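Leucyl-tRNA synthetase subunit alpha (Aquifex aeolicus, PDB 3O0A) attaches leucine to its cognate tRNA, while the isolated CP1 domain described here probably proofreads by hydrolysing wrong amino acids from mischarged tRNA. Local coordinates at residues A144-W150 with F172-E178; D48-T54 with P159-V164; P123-Y129 with F152-L158; E178-T182 with L192-T196. All coordinates share one frame. Residue numbers count along the deposited sequence, not the author numbering.

Interaction 1 (A144-W150 with F172-E178)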
# COMPACT_ATOMS: atom_id res chain seq x y z
N ALA A 144 8.10 -3.58 8.58
CA ALA A 144 8.41 -4.30 9.81
C ALA A 144 8.22 -5.82 9.69
O ALA A 144 8.87 -6.59 10.40
CB ALA A 144 7.58 -3.76 10.98
N HIS A 145 7.34 -6.26 8.79
CA HIS A 145 6.89 -7.66 8.76
C HIS A 145 6.89 -8.32 7.39
O HIS A 145 6.41 -9.45 7.24
CB HIS A 145 5.50 -7.74 9.42
CG HIS A 145 5.46 -7.12 10.78
ND1 HIS A 145 6.24 -7.58 11.82
CD2 HIS A 145 4.79 -6.05 11.25
CE1 HIS A 145 6.03 -6.83 12.88
NE2 HIS A 145 5.15 -5.89 12.57
N ASP A 146 7.42 -7.62 6.39
CA ASP A 146 7.54 -8.16 5.04
C ASP A 146 8.94 -7.81 4.54
O ASP A 146 9.31 -6.63 4.45
CB ASP A 146 6.43 -7.58 4.14
CG ASP A 146 6.41 -8.19 2.72
OD1 ASP A 146 7.43 -8.12 2.01
OD2 ASP A 146 5.34 -8.69 2.30
N GLN A 147 9.73 -8.84 4.25
CA GLN A 147 11.13 -8.67 3.85
C GLN A 147 11.30 -7.86 2.57
O GLN A 147 12.19 -7.02 2.49
CB GLN A 147 11.86 -10.02 3.74
CG GLN A 147 13.36 -9.88 3.50
CD GLN A 147 14.08 -9.12 4.61
OE1 GLN A 147 13.68 -9.16 5.77
NE2 GLN A 147 15.16 -8.44 4.25
N ARG A 148 10.45 -8.13 1.57
CA ARG A 148 10.47 -7.36 0.32
C ARG A 148 10.21 -5.88 0.61
O ARG A 148 10.90 -5.01 0.09
CB ARG A 148 9.42 -7.89 -0.68
CG ARG A 148 9.42 -9.41 -0.89
CD ARG A 148 10.40 -9.82 -1.98
NE ARG A 148 10.20 -11.20 -2.43
CZ ARG A 148 10.89 -12.25 -2.00
NH1 ARG A 148 11.86 -12.10 -1.10
NH2 ARG A 148 10.63 -13.47 -2.48
N ASP A 149 9.23 -5.61 1.48
CA ASP A 149 8.86 -4.23 1.83
C ASP A 149 9.94 -3.56 2.68
O ASP A 149 10.18 -2.36 2.59
CB ASP A 149 7.52 -4.19 2.60
CG ASP A 149 6.33 -4.67 1.77
OD1 ASP A 149 6.35 -4.60 0.52
OD2 ASP A 149 5.34 -5.09 2.38
N TRP A 150 10.57 -4.35 3.55
CA TRP A 150 11.64 -3.85 4.39
C TRP A 150 12.79 -3.32 3.53
O TRP A 150 13.30 -2.22 3.76
CB TRP A 150 12.15 -4.96 5.30
CG TRP A 150 13.16 -4.49 6.28
CD1 TRP A 150 12.93 -4.07 7.56
CD2 TRP A 150 14.58 -4.41 6.08
NE1 TRP A 150 14.12 -3.72 8.16
CE2 TRP A 150 15.14 -3.91 7.27
CE3 TRP A 150 15.42 -4.70 5.00
CZ2 TRP A 150 16.52 -3.71 7.43
CZ3 TRP A 150 16.80 -4.49 5.15
CH2 TRP A 150 17.33 -4.00 6.36
N PHE A 172 14.52 -4.72 14.36
CA PHE A 172 13.82 -4.36 13.12
C PHE A 172 14.66 -3.48 12.20
O PHE A 172 14.27 -3.19 11.07
CB PHE A 172 12.47 -3.71 13.43
CG PHE A 172 11.46 -4.68 13.96
CD1 PHE A 172 11.39 -4.98 15.32
CD2 PHE A 172 10.57 -5.33 13.09
CE1 PHE A 172 10.45 -5.88 15.81
CE2 PHE A 172 9.63 -6.23 13.57
CZ PHE A 172 9.57 -6.51 14.93
N GLU A 173 15.83 -3.07 12.69
CA GLU A 173 16.80 -2.34 11.87
C GLU A 173 17.76 -3.29 11.14
O GLU A 173 18.78 -2.85 10.60
CB GLU A 173 17.58 -1.34 12.72
CG GLU A 173 16.71 -0.29 13.40
CD GLU A 173 17.47 0.51 14.45
OE1 GLU A 173 18.49 1.14 14.09
OE2 GLU A 173 17.05 0.50 15.63
N LYS A 174 17.43 -4.58 11.12
CA LYS A 174 18.26 -5.58 10.43
C LYS A 174 17.46 -6.45 9.46
O LYS A 174 18.01 -7.00 8.50
CB LYS A 174 19.02 -6.44 11.44
CG LYS A 174 20.14 -5.69 12.14
CD LYS A 174 20.63 -6.43 13.38
CE LYS A 174 21.81 -5.72 14.03
NZ LYS A 174 21.52 -4.29 14.36
N GLY A 175 16.15 -6.56 9.70
CA GLY A 175 15.28 -7.34 8.83
C GLY A 175 13.85 -7.34 9.33
O GLY A 175 13.58 -6.90 10.45
N ALA A 176 12.94 -7.82 8.49
CA ALA A 176 11.52 -7.89 8.83
C ALA A 176 11.24 -9.16 9.63
O ALA A 176 11.83 -10.22 9.36
CB ALA A 176 10.68 -7.88 7.57
N TYR A 177 10.36 -9.04 10.62
CA TYR A 177 9.89 -10.21 11.36
C TYR A 177 8.60 -10.71 10.72
O TYR A 177 7.56 -10.06 10.82
CB TYR A 177 9.65 -9.89 12.84
CG TYR A 177 9.04 -11.07 13.56
CD1 TYR A 177 9.77 -12.24 13.77
CD2 TYR A 177 7.71 -11.04 13.99
CE1 TYR A 177 9.22 -13.33 14.41
CE2 TYR A 177 7.14 -12.13 14.63
CZ TYR A 177 7.90 -13.27 14.84
OH TYR A 177 7.36 -14.36 15.47
N GLU A 178 8.66 -11.88 10.09
CA GLU A 178 7.52 -12.36 9.31
C GLU A 178 6.62 -13.37 10.04
O GLU A 178 5.61 -13.82 9.48
CB GLU A 178 7.99 -12.91 7.97
CG GLU A 178 8.82 -11.91 7.17
CD GLU A 178 9.12 -12.37 5.75
OE1 GLU A 178 9.46 -13.55 5.57
OE2 GLU A 178 9.01 -11.54 4.82
O HOH W 1 13.74 -11.01 7.72
O HOH W 2 17.54 -8.18 5.98

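Interaction 2 (D48-T54 with P159-V164)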
# COMPACT_ATOMS: atom_id res chain seq x y z
N ASP A 48 -3.70 -8.91 9.63
CA ASP A 48 -3.25 -8.67 11.00
C ASP A 48 -2.21 -7.55 11.11
O ASP A 48 -2.00 -7.01 12.20
CB ASP A 48 -2.73 -9.96 11.67
CG ASP A 48 -1.61 -10.65 10.86
OD1 ASP A 48 -1.61 -10.61 9.61
OD2 ASP A 48 -0.74 -11.26 11.50
N THR A 49 -1.58 -7.21 9.99
CA THR A 49 -0.51 -6.20 9.95
C THR A 49 -0.96 -4.84 9.39
O THR A 49 -0.13 -3.94 9.18
CB THR A 49 0.71 -6.69 9.13
OG1 THR A 49 0.38 -6.80 7.74
CG2 THR A 49 1.21 -8.05 9.67
N VAL A 50 -2.27 -4.67 9.16
CA VAL A 50 -2.77 -3.49 8.45
C VAL A 50 -2.40 -2.17 9.16
O VAL A 50 -2.15 -1.15 8.51
CB VAL A 50 -4.30 -3.58 8.18
CG1 VAL A 50 -5.09 -3.51 9.48
CG2 VAL A 50 -4.76 -2.46 7.17
N PHE A 51 -2.34 -2.19 10.49
CA PHE A 51 -1.98 -0.97 11.22
C PHE A 51 -0.52 -0.59 10.98
O PHE A 51 -0.12 0.53 11.27
CB PHE A 51 -2.27 -1.11 12.72
CG PHE A 51 -3.74 -1.07 13.06
CD1 PHE A 51 -4.52 -2.22 12.95
CD2 PHE A 51 -4.33 0.11 13.51
CE1 PHE A 51 -5.89 -2.20 13.27
CE2 PHE A 51 -5.70 0.15 13.85
CZ PHE A 51 -6.49 -1.01 13.72
N GLY A 52 0.26 -1.54 10.46
CA GLY A 52 1.69 -1.33 10.22
C GLY A 52 2.01 -0.90 8.81
O GLY A 52 3.18 -0.77 8.46
N ALA A 53 0.98 -0.67 8.00
CA ALA A 53 1.19 -0.21 6.63
C ALA A 53 1.72 1.22 6.66
O ALA A 53 1.08 2.12 7.20
CB ALA A 53 -0.10 -0.32 5.79
N THR A 54 2.92 1.40 6.11
CA THR A 54 3.54 2.74 6.09
C THR A 54 3.66 3.32 4.69
O THR A 54 4.11 4.47 4.51
CB THR A 54 4.91 2.74 6.78
OG1 THR A 54 5.80 1.86 6.09
CG2 THR A 54 4.79 2.28 8.23
N PRO A 159 9.21 4.82 6.51
CA PRO A 159 9.02 4.45 7.91
C PRO A 159 8.80 2.95 8.15
O PRO A 159 8.18 2.26 7.34
CB PRO A 159 7.76 5.22 8.30
CG PRO A 159 7.71 6.35 7.37
CD PRO A 159 8.19 5.79 6.08
N ILE A 160 9.34 2.48 9.27
CA ILE A 160 9.14 1.12 9.72
C ILE A 160 8.27 1.21 10.97
O ILE A 160 8.60 1.95 11.90
CB ILE A 160 10.47 0.39 10.00
CG1 ILE A 160 11.43 0.54 8.81
CG2 ILE A 160 10.22 -1.09 10.30
CD1 ILE A 160 12.91 0.24 9.14
N LYS A 161 7.16 0.48 10.98
CA LYS A 161 6.23 0.51 12.11
C LYS A 161 5.91 -0.91 12.57
O LYS A 161 5.32 -1.70 11.83
CB LYS A 161 4.94 1.25 11.72
CG LYS A 161 3.88 1.37 12.81
CD LYS A 161 2.70 2.14 12.23
CE LYS A 161 1.62 2.39 13.25
NZ LYS A 161 0.47 3.06 12.57
N VAL A 162 6.30 -1.24 13.80
CA VAL A 162 6.05 -2.58 14.34
C VAL A 162 4.61 -2.72 14.81
O VAL A 162 4.12 -1.89 15.57
CB VAL A 162 7.02 -2.91 15.50
CG1 VAL A 162 6.77 -4.33 16.01
CG2 VAL A 162 8.47 -2.77 15.04
N VAL A 163 3.93 -3.77 14.34
CA VAL A 163 2.57 -4.09 14.78
C VAL A 163 2.36 -5.52 15.27
O VAL A 163 1.36 -5.82 15.90
CB VAL A 163 1.49 -3.74 13.72
CG1 VAL A 163 1.35 -2.24 13.58
CG2 VAL A 163 1.79 -4.41 12.38
N VAL A 164 3.31 -6.41 14.97
CA VAL A 164 3.28 -7.78 15.45
C VAL A 164 4.55 -8.00 16.26
O VAL A 164 5.65 -8.07 15.72
CB VAL A 164 3.19 -8.82 14.30
CG1 VAL A 164 3.24 -10.25 14.86
CG2 VAL A 164 1.90 -8.62 13.49
O HOH W 3 5.82 -1.47 9.14

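Interaction 3 (P123-Y129 with F152-L158)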
# COMPACT_ATOMS: atom_id res chain seq x y z
N PRO A 123 2.26 7.31 1.93
CA PRO A 123 2.58 7.62 0.53
C PRO A 123 2.36 6.45 -0.43
O PRO A 123 2.60 5.29 -0.08
CB PRO A 123 4.06 8.01 0.58
CG PRO A 123 4.59 7.26 1.75
CD PRO A 123 3.48 7.26 2.76
N VAL A 124 1.88 6.77 -1.64
CA VAL A 124 1.67 5.78 -2.68
C VAL A 124 2.80 5.83 -3.69
O VAL A 124 3.07 6.88 -4.27
CB VAL A 124 0.32 5.97 -3.38
CG1 VAL A 124 0.04 4.79 -4.34
CG2 VAL A 124 -0.80 6.08 -2.35
N TRP A 125 3.43 4.67 -3.88
CA TRP A 125 4.55 4.45 -4.79
C TRP A 125 4.19 3.44 -5.88
O TRP A 125 3.18 2.73 -5.78
CB TRP A 125 5.73 3.91 -3.98
CG TRP A 125 6.40 4.92 -3.14
CD1 TRP A 125 5.89 5.56 -2.03
CD2 TRP A 125 7.72 5.42 -3.32
NE1 TRP A 125 6.82 6.44 -1.53
CE2 TRP A 125 7.95 6.38 -2.30
CE3 TRP A 125 8.73 5.16 -4.25
CZ2 TRP A 125 9.16 7.06 -2.19
CZ3 TRP A 125 9.93 5.86 -4.15
CH2 TRP A 125 10.13 6.80 -3.12
N SER A 126 4.99 3.39 -6.94
CA SER A 126 4.99 2.24 -7.85
C SER A 126 6.37 1.62 -7.76
O SER A 126 7.36 2.33 -7.55
CB SER A 126 4.67 2.65 -9.28
OG SER A 126 4.53 1.53 -10.14
N ALA A 127 6.45 0.29 -7.88
CA ALA A 127 7.74 -0.42 -7.76
C ALA A 127 7.85 -1.68 -8.61
O ALA A 127 6.84 -2.30 -8.93
CB ALA A 127 8.06 -0.72 -6.30
N ASN A 128 9.08 -2.04 -8.98
CA ASN A 128 9.31 -3.19 -9.86
C ASN A 128 8.96 -4.54 -9.24
O ASN A 128 8.51 -5.46 -9.93
CB ASN A 128 10.74 -3.21 -10.42
CG ASN A 128 11.81 -3.34 -9.34
OD1 ASN A 128 11.54 -3.17 -8.14
ND2 ASN A 128 13.04 -3.63 -9.76
N TYR A 129 9.13 -4.65 -7.92
CA TYR A 129 8.97 -5.94 -7.24
C TYR A 129 7.50 -6.37 -7.04
O TYR A 129 7.23 -7.52 -6.65
CB TYR A 129 9.76 -5.95 -5.91
CG TYR A 129 9.13 -5.20 -4.75
CD1 TYR A 129 9.29 -3.81 -4.61
CD2 TYR A 129 8.41 -5.87 -3.76
CE1 TYR A 129 8.71 -3.11 -3.54
CE2 TYR A 129 7.83 -5.18 -2.68
CZ TYR A 129 7.99 -3.81 -2.57
OH TYR A 129 7.43 -3.15 -1.49
N PHE A 152 12.72 -2.42 0.34
CA PHE A 152 12.28 -1.22 -0.37
C PHE A 152 12.33 -0.00 0.54
O PHE A 152 12.81 1.06 0.13
CB PHE A 152 10.88 -1.40 -0.95
CG PHE A 152 10.50 -0.33 -1.94
CD1 PHE A 152 10.88 -0.44 -3.28
CD2 PHE A 152 9.77 0.79 -1.53
CE1 PHE A 152 10.54 0.56 -4.20
CE2 PHE A 152 9.43 1.79 -2.45
CZ PHE A 152 9.81 1.67 -3.78
N ALA A 153 11.85 -0.15 1.78
CA ALA A 153 11.84 0.95 2.74
C ALA A 153 13.26 1.41 3.09
O ALA A 153 13.49 2.61 3.27
CB ALA A 153 11.07 0.57 4.01
N LYS A 154 14.18 0.46 3.19
CA LYS A 154 15.59 0.76 3.46
C LYS A 154 16.18 1.62 2.35
O LYS A 154 16.86 2.63 2.62
CB LYS A 154 16.38 -0.54 3.61
CG LYS A 154 17.83 -0.33 4.03
CD LYS A 154 18.64 -1.62 3.95
CE LYS A 154 20.06 -1.39 4.42
NZ LYS A 154 20.12 -1.12 5.88
N LYS A 155 15.93 1.23 1.10
CA LYS A 155 16.45 1.93 -0.07
C LYS A 155 15.88 3.34 -0.19
O LYS A 155 16.61 4.29 -0.47
CB LYS A 155 16.18 1.12 -1.35
CG LYS A 155 16.48 1.84 -2.69
CD LYS A 155 17.92 2.27 -2.84
CE LYS A 155 18.07 3.20 -4.05
NZ LYS A 155 19.47 3.69 -4.22
N TYR A 156 14.57 3.48 0.04
CA TYR A 156 13.92 4.76 -0.21
C TYR A 156 13.53 5.56 1.05
O TYR A 156 12.74 6.49 0.97
CB TYR A 156 12.72 4.58 -1.15
CG TYR A 156 13.12 4.18 -2.55
CD1 TYR A 156 13.64 5.13 -3.44
CD2 TYR A 156 12.97 2.87 -2.99
CE1 TYR A 156 14.01 4.77 -4.74
CE2 TYR A 156 13.33 2.50 -4.30
CZ TYR A 156 13.85 3.46 -5.16
OH TYR A 156 14.22 3.10 -6.43
N ASP A 157 14.12 5.20 2.19
CA ASP A 157 13.94 5.96 3.44
C ASP A 157 12.48 6.08 3.90
O ASP A 157 12.01 7.16 4.27
CB ASP A 157 14.61 7.34 3.32
CG ASP A 157 14.62 8.12 4.63
OD1 ASP A 157 14.73 7.50 5.71
OD2 ASP A 157 14.51 9.37 4.57
N LEU A 158 11.76 4.96 3.87
CA LEU A 158 10.36 4.91 4.31
C LEU A 158 10.24 4.36 5.75
O LEU A 158 11.07 3.56 6.17
CB LEU A 158 9.52 4.10 3.31
CG LEU A 158 9.51 4.69 1.88
CD1 LEU A 158 9.01 3.69 0.86
CD2 LEU A 158 8.71 6.00 1.81

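Interaction 4 (E178-T182 with L192-T196)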
# COMPACT_ATOMS: atom_id res chain seq x y z
N GLU A 178 8.66 -11.88 10.09
CA GLU A 178 7.52 -12.36 9.31
C GLU A 178 6.62 -13.37 10.04
O GLU A 178 5.61 -13.82 9.48
CB GLU A 178 7.99 -12.91 7.97
CG GLU A 178 8.82 -11.91 7.17
CD GLU A 178 9.12 -12.37 5.75
OE1 GLU A 178 9.46 -13.55 5.57
OE2 GLU A 178 9.01 -11.54 4.82
N GLY A 179 6.96 -13.71 11.28
CA GLY A 179 6.24 -14.74 12.05
C GLY A 179 5.05 -14.24 12.86
O GLY A 179 4.54 -13.14 12.64
N LYS A 180 4.61 -15.07 13.80
CA LYS A 180 3.45 -14.75 14.64
C LYS A 180 3.84 -13.94 15.87
O LYS A 180 5.00 -13.95 16.30
CB LYS A 180 2.73 -16.05 15.05
CG LYS A 180 2.23 -16.88 13.86
CD LYS A 180 1.58 -18.20 14.27
CE LYS A 180 1.42 -19.11 13.06
NZ LYS A 180 0.88 -20.46 13.43
N GLY A 181 2.88 -13.23 16.45
CA GLY A 181 3.11 -12.46 17.66
C GLY A 181 1.83 -11.91 18.27
O GLY A 181 0.75 -12.44 18.03
N THR A 182 1.96 -10.87 19.08
CA THR A 182 0.79 -10.17 19.60
C THR A 182 0.81 -8.76 19.06
O THR A 182 1.88 -8.16 18.88
CB THR A 182 0.70 -10.16 21.15
OG1 THR A 182 1.82 -9.46 21.70
CG2 THR A 182 0.67 -11.58 21.71
N LEU A 192 -3.97 -8.80 20.92
CA LEU A 192 -4.47 -10.01 20.25
C LEU A 192 -3.32 -10.79 19.62
O LEU A 192 -2.37 -10.19 19.10
CB LEU A 192 -5.46 -9.65 19.13
CG LEU A 192 -6.81 -8.99 19.45
CD1 LEU A 192 -7.61 -8.90 18.15
CD2 LEU A 192 -7.57 -9.75 20.54
N ASP A 193 -3.43 -12.11 19.68
CA ASP A 193 -2.56 -12.99 18.90
C ASP A 193 -2.82 -12.71 17.44
O ASP A 193 -3.96 -12.50 17.02
CB ASP A 193 -2.82 -14.46 19.22
CG ASP A 193 -2.66 -14.79 20.69
OD1 ASP A 193 -1.79 -14.20 21.37
OD2 ASP A 193 -3.41 -15.66 21.19
N SER A 194 -1.75 -12.70 16.66
CA SER A 194 -1.83 -12.20 15.29
C SER A 194 -2.75 -13.05 14.40
O SER A 194 -3.44 -12.50 13.54
CB SER A 194 -0.44 -12.01 14.67
OG SER A 194 0.38 -13.17 14.82
N GLU A 195 -2.80 -14.36 14.63
CA GLU A 195 -3.71 -15.21 13.84
C GLU A 195 -5.18 -14.85 14.10
O GLU A 195 -5.96 -14.69 13.15
CB GLU A 195 -3.45 -16.71 14.05
CG GLU A 195 -2.09 -17.20 13.53
CD GLU A 195 -1.84 -16.84 12.07
OE1 GLU A 195 -2.66 -17.22 11.20
OE2 GLU A 195 -0.81 -16.19 11.79
N THR A 196 -5.54 -14.68 15.37
CA THR A 196 -6.89 -14.22 15.74
C THR A 196 -7.19 -12.84 15.15
O THR A 196 -8.30 -12.58 14.67
CB THR A 196 -7.05 -14.17 17.27
OG1 THR A 196 -6.81 -15.48 17.81
CG2 THR A 196 -8.46 -13.72 17.66

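Interaction 1 (A144-W150 with F172-E178)
Phe172 uses both its carbonyl and its ring. Its carbonyl O accepts a hydrogen bond from Trp150 NE1 (3.0 Å), and its ring slips in beside Ala144, with Phe172 CD2 4.0 Å from Ala144 CB and the ring edge facing Ala144 O. Lys174 keeps its amine away, paired with Asp171, but its carbonyl reaches a water that also receives Gln147 NE2. Gly175 then lies flat over the indole: its CA stands 3.9 Å from the centroid of the Trp150 five-membered ring, nearly along the ring normal, a CH-pi contact. Ala176 makes two kinds of contact, Ala176 N donating to Gln147 OE1 (3.1 Å) and its CB packing 4.0 Å from Trp150 CB; a second water joins Ala176 O to Gln147 OE1. On the facing segment Ala144 to Asp149 read Ala-His-Asp-Gln-Arg-Asp, resembling a motif of the editing domains of LeuRS and its close relatives, and helix 147-156 starts within this sequence; Asp146 is the N-cap, its OD1 taking Asp149 N at 3.1 Å. Tyr177 N binds Ala144 O (2.9 Å) and Tyr177 O receives His145 ND1 (3.0 Å), so the backbone of one residue grips two neighbours, while its hydroxyl turns to Lys180. Glu178 swings its carboxylate back to the helix start, where OE2 accepts Gln147 N at 2.9 Å.

Interaction 2 (D48-T54 with P159-V164)
Asp48 touches the other segment lightly, its OD2 4.2 Å from Val164 CG2; its carboxylate forms a salt bridge with Arg46. Thr49 sends its hydroxyl the same way, to Arg46 O, which leaves its methyl for Val164: Thr49 CG2 and Val164 CG2 are 3.9 Å apart. Phe51 gives two surfaces. Its CB packs 3.9 Å from Val163 CG1, and its carbonyl O accepts a 2.9 Å hydrogen bond from Lys161 NZ, which the fully extended lysine chain delivers and which Glu120 holds as well through a salt bridge. Asp48 and Thr49 end the sequence Thr-Thr-Arg-Pro-Asp-Thr, which probably corresponds to the threonine-rich region that lines the editing pocket in LeuRS CP1 domains; the 3-10 segment that includes them runs on to Gly52, with Gly52 N bonded to Thr49 O at 2.7 Å, ahead of strand 55-58. Gly52 fits tightly against Val163, whose CG1 is 3.4 Å from Gly52 N; a CB on Gly52 would fall only 2.7 Å from Val163 CG2. One water bridges the backbones, donating to Gly52 O (2.8 Å) and accepting from Lys161 N (3.0 Å). Thr54 points toward the other segment: its OG1 donates to Pro159 O at 2.7 Å, and its CG2 methyl rests 3.6 Å from Lys161 CB.

Interaction 3 (P123-Y129 with F152-L158)
The indole of Trp125 is the main bump on the strand, and the helix 152-156 with the turn after it forms a hollow around it. Phe152 presents its edge to the Trp125 face in an offset edge-to-face pair, centroids 5.6 Å apart and planes at 85°. Trp125 CZ3 lies over the face of the Tyr156 ring, 3.8 Å from Tyr156 CD1, the two rings meeting obliquely at 47°, and Leu158 lays CD1 over one indole face while its CD2 approaches Trp125 NE1 at 3.9 Å. Phe152 is itself a knob: it sits between Trp125, Ala127 and Tyr129, its CE1 3.5 Å from Ala127 CB and its CD1 3.5 Å from Tyr129 CE1. Pro123 adds a lighter touch, its CG 4.3 Å from Leu158 CD2. The short axes cross at 105° and 12.2 Å apart, a span these large side chains fill. Asp157, at positive phi, belongs to a Schellman motif. Trp125, Tyr129, Phe152 and Tyr156 form an aromatic cluster that joins helix 147-156 to the mixed sheet of the editing domain.

Interaction 4 (E178-T182 with L192-T196)
The backbones of 180-182 and 192-195 run nearly antiparallel, 163° apart, and come closest where Thr182 and Asp193 face each other with CA atoms 4.4 Å apart. They form a single antiparallel beta bridge, a non-hydrogen-bonded pair framed by Ser194 N donating to Gly181 O (2.9 Å) and, beyond these segments, by the backbone bond of Leu192 with Leu183. Two CA-H...O contacts fill the gap: Thr182 CA lies 3.2 Å from Leu192 O, and Asp193 CA lies 3.5 Å from Gly181 O. Helix 194-207 starts right after the bridge, with Asp193 at its N-cap position, although the Asp193 side chain makes no capping bond. Thr182 also pairs with Lys165, so the bridge hangs on the edge of the two-stranded ribbon 164-165 and 182-183, near the domain surface. Among the side chains, Glu195 brings OE2 to 3.7 Å from Lys180 CG, but its carboxylate is salt-bridged to Lys198. Thr182 CG2 rests 3.6 Å from Asp193 OD1. Ser194, which is buried, packs against Lys180, its OG 3.5 Å from Lys180 CA, and in the p rotamer that same Ser194 OG accepts a hydrogen bond from Gly181 N at 3.0 Å.

How the interactions relate
From the N terminus, 48-54, in the loop after strand 37-44, waits more than a hundred residues for 159-164, so interaction 2 closes the largest loop. Interaction 3 is nested inside it, closing 22 residues and bringing strand 121-127 against the end of helix 147-156. Interaction 1 uses the start of that helix, closes 21 residues and crosses both: its first segment lies within their loops and its second comes after them. Tyr129 OH meets Asp149 OD1 between interactions 1 and 3, and His145 NE2 meets Val163 N between 1 and 2. Interaction 4 follows in series, closing nine residues, sharing Glu178 with interaction 1 and brought against interaction 2 by Val164 and Asp48, where helix 194-207 begins.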